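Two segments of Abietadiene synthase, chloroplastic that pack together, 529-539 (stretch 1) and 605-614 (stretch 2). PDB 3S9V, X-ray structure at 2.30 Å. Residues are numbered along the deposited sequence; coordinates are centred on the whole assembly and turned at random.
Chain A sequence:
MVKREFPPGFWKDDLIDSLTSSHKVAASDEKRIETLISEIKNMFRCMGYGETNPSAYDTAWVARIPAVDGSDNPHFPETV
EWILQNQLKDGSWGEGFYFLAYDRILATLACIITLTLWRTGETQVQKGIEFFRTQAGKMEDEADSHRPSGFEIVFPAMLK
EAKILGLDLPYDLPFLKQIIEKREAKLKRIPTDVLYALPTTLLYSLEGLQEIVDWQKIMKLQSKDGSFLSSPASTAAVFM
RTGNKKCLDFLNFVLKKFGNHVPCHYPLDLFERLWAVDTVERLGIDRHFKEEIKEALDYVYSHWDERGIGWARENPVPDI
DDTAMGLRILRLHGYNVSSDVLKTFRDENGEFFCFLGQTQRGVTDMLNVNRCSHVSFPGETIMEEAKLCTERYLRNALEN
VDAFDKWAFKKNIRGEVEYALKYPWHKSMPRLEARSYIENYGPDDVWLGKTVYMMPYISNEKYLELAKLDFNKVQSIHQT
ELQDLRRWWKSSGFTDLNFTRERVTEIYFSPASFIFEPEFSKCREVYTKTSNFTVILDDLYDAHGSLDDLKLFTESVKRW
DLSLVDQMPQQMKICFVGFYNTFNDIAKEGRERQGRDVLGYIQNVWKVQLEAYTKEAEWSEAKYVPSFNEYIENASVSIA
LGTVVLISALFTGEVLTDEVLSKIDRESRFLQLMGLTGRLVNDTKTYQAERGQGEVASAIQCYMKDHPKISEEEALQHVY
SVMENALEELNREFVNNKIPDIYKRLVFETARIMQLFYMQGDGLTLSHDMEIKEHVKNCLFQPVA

Stretch 1 (529-539) KTSNFTVILDD
Stretch 2, residues 605-614: VWKVQLEAYT

The centre of this contact is a single tryptophan set into the surface of a neighbouring helix. Trp606, with chi1 at -81° (m) and chi2 at 108°, leaves its own backbone sideways, yet its indole reaches across and settles in a hollow formed by Thr530, Phe533, Thr534 and Leu537. These four follow an i, i+3, i+4, i+7 pattern, the spacing that lines up side chains along one side of a helix and leaves a pocket between them. The far end of the six-membered ring does most of the touching: Trp606 CH2 lies 3.7 Å from Thr534 CG2 and 4.2 Å from Phe533 CB, Trp606 CZ3 is 3.6 Å from Leu537 CD1, and Trp606 CZ2 is 4.1 Å from Thr530 CG2. All four approaches are oblique to the ring. Both threonines offer methyl groups here, while Phe533 offers its CB, because its ring (chi1 -97°, chi2 104°) leads away from the other helix.

Such a long knob suits the backbone spacing. Both stretches, 529-539 and 605-614, are helical throughout and belong to helices that continue beyond them at each end. Their axes come no closer than 10.8 Å and run in the same general direction, with a signed crossing angle of -33°. Across that separation Trp606 and Tyr613 contribute the largest covered areas, and 336 Å² is buried, both sides summed. The register is fixed by three CA pairs: Thr534 CA to Gln609 CA at 8.7 Å, Leu537 CA to Leu610 CA at 8.4 Å, and Asp538 CA to Tyr613 CA at 7.0 Å, the spacing tightening toward the C-terminal end.

Leu537 carries the apolar packing onward. Its CA-to-CB bond points toward the partner helix, and its mt rotamer (-63°, -174°) places Leu537 CD1 against the indole and 4.0 Å from Leu610 CD2, with Leu610 itself mt (-59°, -175°). Leu537 CB in turn lies 4.0 Å from Tyr613 CE2, so this one leucine touches both Trp606 and Tyr613. The CA-to-CB bond of Gln609 points toward the other helix, but its nearest approach is 5.3 Å, from Gln609 CG to Thr534 CG2; its amide is hydrogen-bonded elsewhere in the structure.

Tyr613 closes the contact at its polar edge, with chi1 at -71° (m) and chi2 at -36°. Its CA-to-CB bond points toward stretch 1, and Tyr613 OH lies 3.0 Å from Thr534 O and 3.7 Å from Thr534 CB. Within the helix, Thr534 O accepts a weak hydrogen bond from Asp538 N at 3.0 Å. Asp538 CA lies over one face of the phenol ring, and with chi1 at -170° (t) Asp538 OD2 comes within 3.9 Å of Tyr613 CE1. Thr534, chi1 60° (p), directs OG1 back to Ser531 O at 2.6 Å, a hydrogen bond that satisfies the hydroxyl within its own helix while CG2 meets the tryptophan. Farther out, beyond reach of stretch 1, Lys607 NZ and Glu611 OE2 form an i to i+4 salt bridge of 2.9 Å.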

# COMPACT_ATOMS: atom_id res chain seq x y z
N LYS A 529 6.63 -5.98 -29.07
CA LYS A 529 7.27 -6.56 -30.24
C LYS A 529 8.67 -7.07 -29.90
O LYS A 529 9.05 -8.17 -30.29
CB LYS A 529 7.34 -5.54 -31.38
CG LYS A 529 6.00 -5.34 -32.07
CD LYS A 529 6.01 -4.17 -33.03
CE LYS A 529 4.63 -3.97 -33.65
NZ LYS A 529 4.56 -2.74 -34.49
N THR A 530 9.42 -6.26 -29.16
CA THR A 530 10.76 -6.64 -28.77
C THR A 530 10.76 -7.88 -27.87
O THR A 530 11.59 -8.77 -28.04
CB THR A 530 11.47 -5.49 -28.05
OG1 THR A 530 11.32 -4.29 -28.83
CG2 THR A 530 12.95 -5.79 -27.91
N SER A 531 9.83 -7.95 -26.92
CA SER A 531 9.74 -9.10 -26.03
C SER A 531 9.39 -10.35 -26.84
O SER A 531 9.98 -11.41 -26.64
CB SER A 531 8.66 -8.89 -24.96
OG SER A 531 8.98 -7.79 -24.13
N ASN A 532 8.42 -10.22 -27.74
CA ASN A 532 8.01 -11.35 -28.57
C ASN A 532 9.21 -11.85 -29.37
O ASN A 532 9.40 -13.06 -29.54
CB ASN A 532 6.88 -10.95 -29.51
CG ASN A 532 5.87 -12.07 -29.70
OD1 ASN A 532 6.23 -13.19 -30.03
ND2 ASN A 532 4.59 -11.76 -29.47
N PHE A 533 10.03 -10.93 -29.86
CA PHE A 533 11.20 -11.35 -30.61
C PHE A 533 12.25 -12.03 -29.75
O PHE A 533 12.99 -12.87 -30.24
CB PHE A 533 11.81 -10.18 -31.39
CG PHE A 533 11.37 -10.14 -32.82
CD1 PHE A 533 10.42 -9.22 -33.25
CD2 PHE A 533 11.86 -11.07 -33.73
CE1 PHE A 533 9.96 -9.23 -34.56
CE2 PHE A 533 11.40 -11.09 -35.05
CZ PHE A 533 10.45 -10.17 -35.46
N THR A 534 12.34 -11.67 -28.47
CA THR A 534 13.32 -12.33 -27.61
C THR A 534 12.84 -13.76 -27.37
O THR A 534 13.65 -14.66 -27.16
CB THR A 534 13.52 -11.60 -26.26
OG1 THR A 534 12.28 -11.56 -25.53
CG2 THR A 534 13.99 -10.19 -26.49
N VAL A 535 11.53 -13.98 -27.42
CA VAL A 535 10.96 -15.31 -27.22
C VAL A 535 11.20 -16.17 -28.46
O VAL A 535 11.63 -17.32 -28.35
CB VAL A 535 9.44 -15.25 -26.94
CG1 VAL A 535 8.81 -16.63 -27.12
CG2 VAL A 535 9.21 -14.75 -25.53
N ILE A 536 10.92 -15.59 -29.62
CA ILE A 536 11.09 -16.26 -30.91
C ILE A 536 12.55 -16.65 -31.14
O ILE A 536 12.85 -17.80 -31.51
CB ILE A 536 10.62 -15.35 -32.08
CG1 ILE A 536 9.10 -15.17 -32.03
CG2 ILE A 536 11.04 -15.93 -33.41
CD1 ILE A 536 8.58 -14.17 -33.05
N LEU A 537 13.46 -15.70 -30.94
CA LEU A 537 14.88 -15.96 -31.14
C LEU A 537 15.41 -16.91 -30.08
O LEU A 537 16.33 -17.70 -30.33
CB LEU A 537 15.67 -14.65 -31.14
CG LEU A 537 15.30 -13.69 -32.29
CD1 LEU A 537 16.22 -12.48 -32.28
CD2 LEU A 537 15.40 -14.42 -33.61
N ASP A 538 14.83 -16.85 -28.89
CA ASP A 538 15.25 -17.73 -27.81
C ASP A 538 14.97 -19.17 -28.24
O ASP A 538 15.80 -20.06 -28.04
CB ASP A 538 14.46 -17.42 -26.53
CG ASP A 538 15.03 -18.14 -25.33
OD1 ASP A 538 14.37 -18.12 -24.26
OD2 ASP A 538 16.13 -18.71 -25.44
N ASP A 539 13.79 -19.40 -28.83
CA ASP A 539 13.43 -20.74 -29.29
C ASP A 539 14.31 -21.13 -30.48
O ASP A 539 14.75 -22.28 -30.59
CB ASP A 539 11.96 -20.81 -29.70
CG ASP A 539 11.00 -20.60 -28.52
OD1 ASP A 539 11.32 -21.04 -27.40
OD2 ASP A 539 9.92 -20.01 -28.74
N VAL A 605 22.56 -3.51 -29.14
CA VAL A 605 21.73 -4.12 -28.11
C VAL A 605 21.56 -5.59 -28.46
O VAL A 605 21.78 -6.47 -27.62
CB VAL A 605 20.34 -3.47 -28.02
CG1 VAL A 605 19.42 -4.30 -27.09
CG2 VAL A 605 20.46 -2.05 -27.50
N TRP A 606 21.17 -5.85 -29.71
CA TRP A 606 20.96 -7.22 -30.19
C TRP A 606 22.26 -8.03 -30.31
O TRP A 606 22.26 -9.24 -30.09
CB TRP A 606 20.21 -7.21 -31.53
CG TRP A 606 18.72 -7.05 -31.37
CD1 TRP A 606 17.98 -5.95 -31.67
CD2 TRP A 606 17.82 -8.00 -30.78
NE1 TRP A 606 16.67 -6.14 -31.29
CE2 TRP A 606 16.54 -7.39 -30.75
CE3 TRP A 606 17.97 -9.30 -30.27
CZ2 TRP A 606 15.41 -8.04 -30.22
CZ3 TRP A 606 16.84 -9.95 -29.75
CH2 TRP A 606 15.58 -9.31 -29.72
N LYS A 607 23.35 -7.35 -30.65
CA LYS A 607 24.65 -8.02 -30.77
C LYS A 607 24.95 -8.79 -29.50
O LYS A 607 25.25 -9.98 -29.54
CB LYS A 607 25.75 -6.99 -31.03
CG LYS A 607 27.17 -7.55 -30.93
CD LYS A 607 28.21 -6.44 -31.06
CE LYS A 607 29.62 -6.94 -30.77
NZ LYS A 607 30.03 -8.04 -31.69
N VAL A 608 24.85 -8.12 -28.36
CA VAL A 608 25.14 -8.74 -27.07
C VAL A 608 24.13 -9.83 -26.72
O VAL A 608 24.48 -10.85 -26.13
CB VAL A 608 25.19 -7.68 -25.94
CG1 VAL A 608 25.41 -8.34 -24.58
CG2 VAL A 608 26.32 -6.68 -26.23
N GLN A 609 22.87 -9.61 -27.09
CA GLN A 609 21.81 -10.57 -26.81
C GLN A 609 22.04 -11.88 -27.57
O GLN A 609 21.94 -12.98 -27.00
CB GLN A 609 20.45 -10.00 -27.20
CG GLN A 609 19.28 -10.88 -26.80
CD GLN A 609 19.20 -11.05 -25.30
OE1 GLN A 609 19.11 -10.07 -24.56
NE2 GLN A 609 19.24 -12.29 -24.82
N LEU A 610 22.33 -11.76 -28.87
CA LEU A 610 22.55 -12.94 -29.69
C LEU A 610 23.81 -13.68 -29.23
O LEU A 610 23.86 -14.91 -29.24
CB LEU A 610 22.65 -12.55 -31.17
CG LEU A 610 21.41 -11.82 -31.71
CD1 LEU A 610 21.57 -11.60 -33.19
CD2 LEU A 610 20.16 -12.63 -31.44
N GLU A 611 24.82 -12.92 -28.82
CA GLU A 611 26.04 -13.52 -28.33
C GLU A 611 25.72 -14.34 -27.08
O GLU A 611 26.25 -15.43 -26.91
CB GLU A 611 27.08 -12.44 -28.01
CG GLU A 611 28.08 -12.24 -29.15
CD GLU A 611 28.72 -10.86 -29.15
OE1 GLU A 611 29.09 -10.36 -28.06
OE2 GLU A 611 28.87 -10.28 -30.25
N ALA A 612 24.83 -13.84 -26.23
CA ALA A 612 24.46 -14.59 -25.03
C ALA A 612 23.72 -15.88 -25.43
O ALA A 612 23.96 -16.94 -24.85
CB ALA A 612 23.57 -13.73 -24.11
N TYR A 613 22.83 -15.79 -26.42
CA TYR A 613 22.11 -16.98 -26.89
C TYR A 613 23.10 -17.97 -27.47
O TYR A 613 22.98 -19.18 -27.29
CB TYR A 613 21.09 -16.63 -27.98
CG TYR A 613 19.88 -15.86 -27.52
CD1 TYR A 613 19.29 -16.10 -26.27
CD2 TYR A 613 19.28 -14.91 -28.35
CE1 TYR A 613 18.14 -15.42 -25.87
CE2 TYR A 613 18.13 -14.23 -27.96
CZ TYR A 613 17.57 -14.49 -26.72
OH TYR A 613 16.43 -13.82 -26.34
N THR A 614 24.08 -17.44 -28.19
CA THR A 614 25.10 -18.26 -28.83
C THR A 614 25.94 -19.05 -27.82
O THR A 614 26.28 -20.20 -28.07
CB THR A 614 26.02 -17.40 -29.71
OG1 THR A 614 25.25 -16.83 -30.77
CG2 THR A 614 27.14 -18.25 -30.30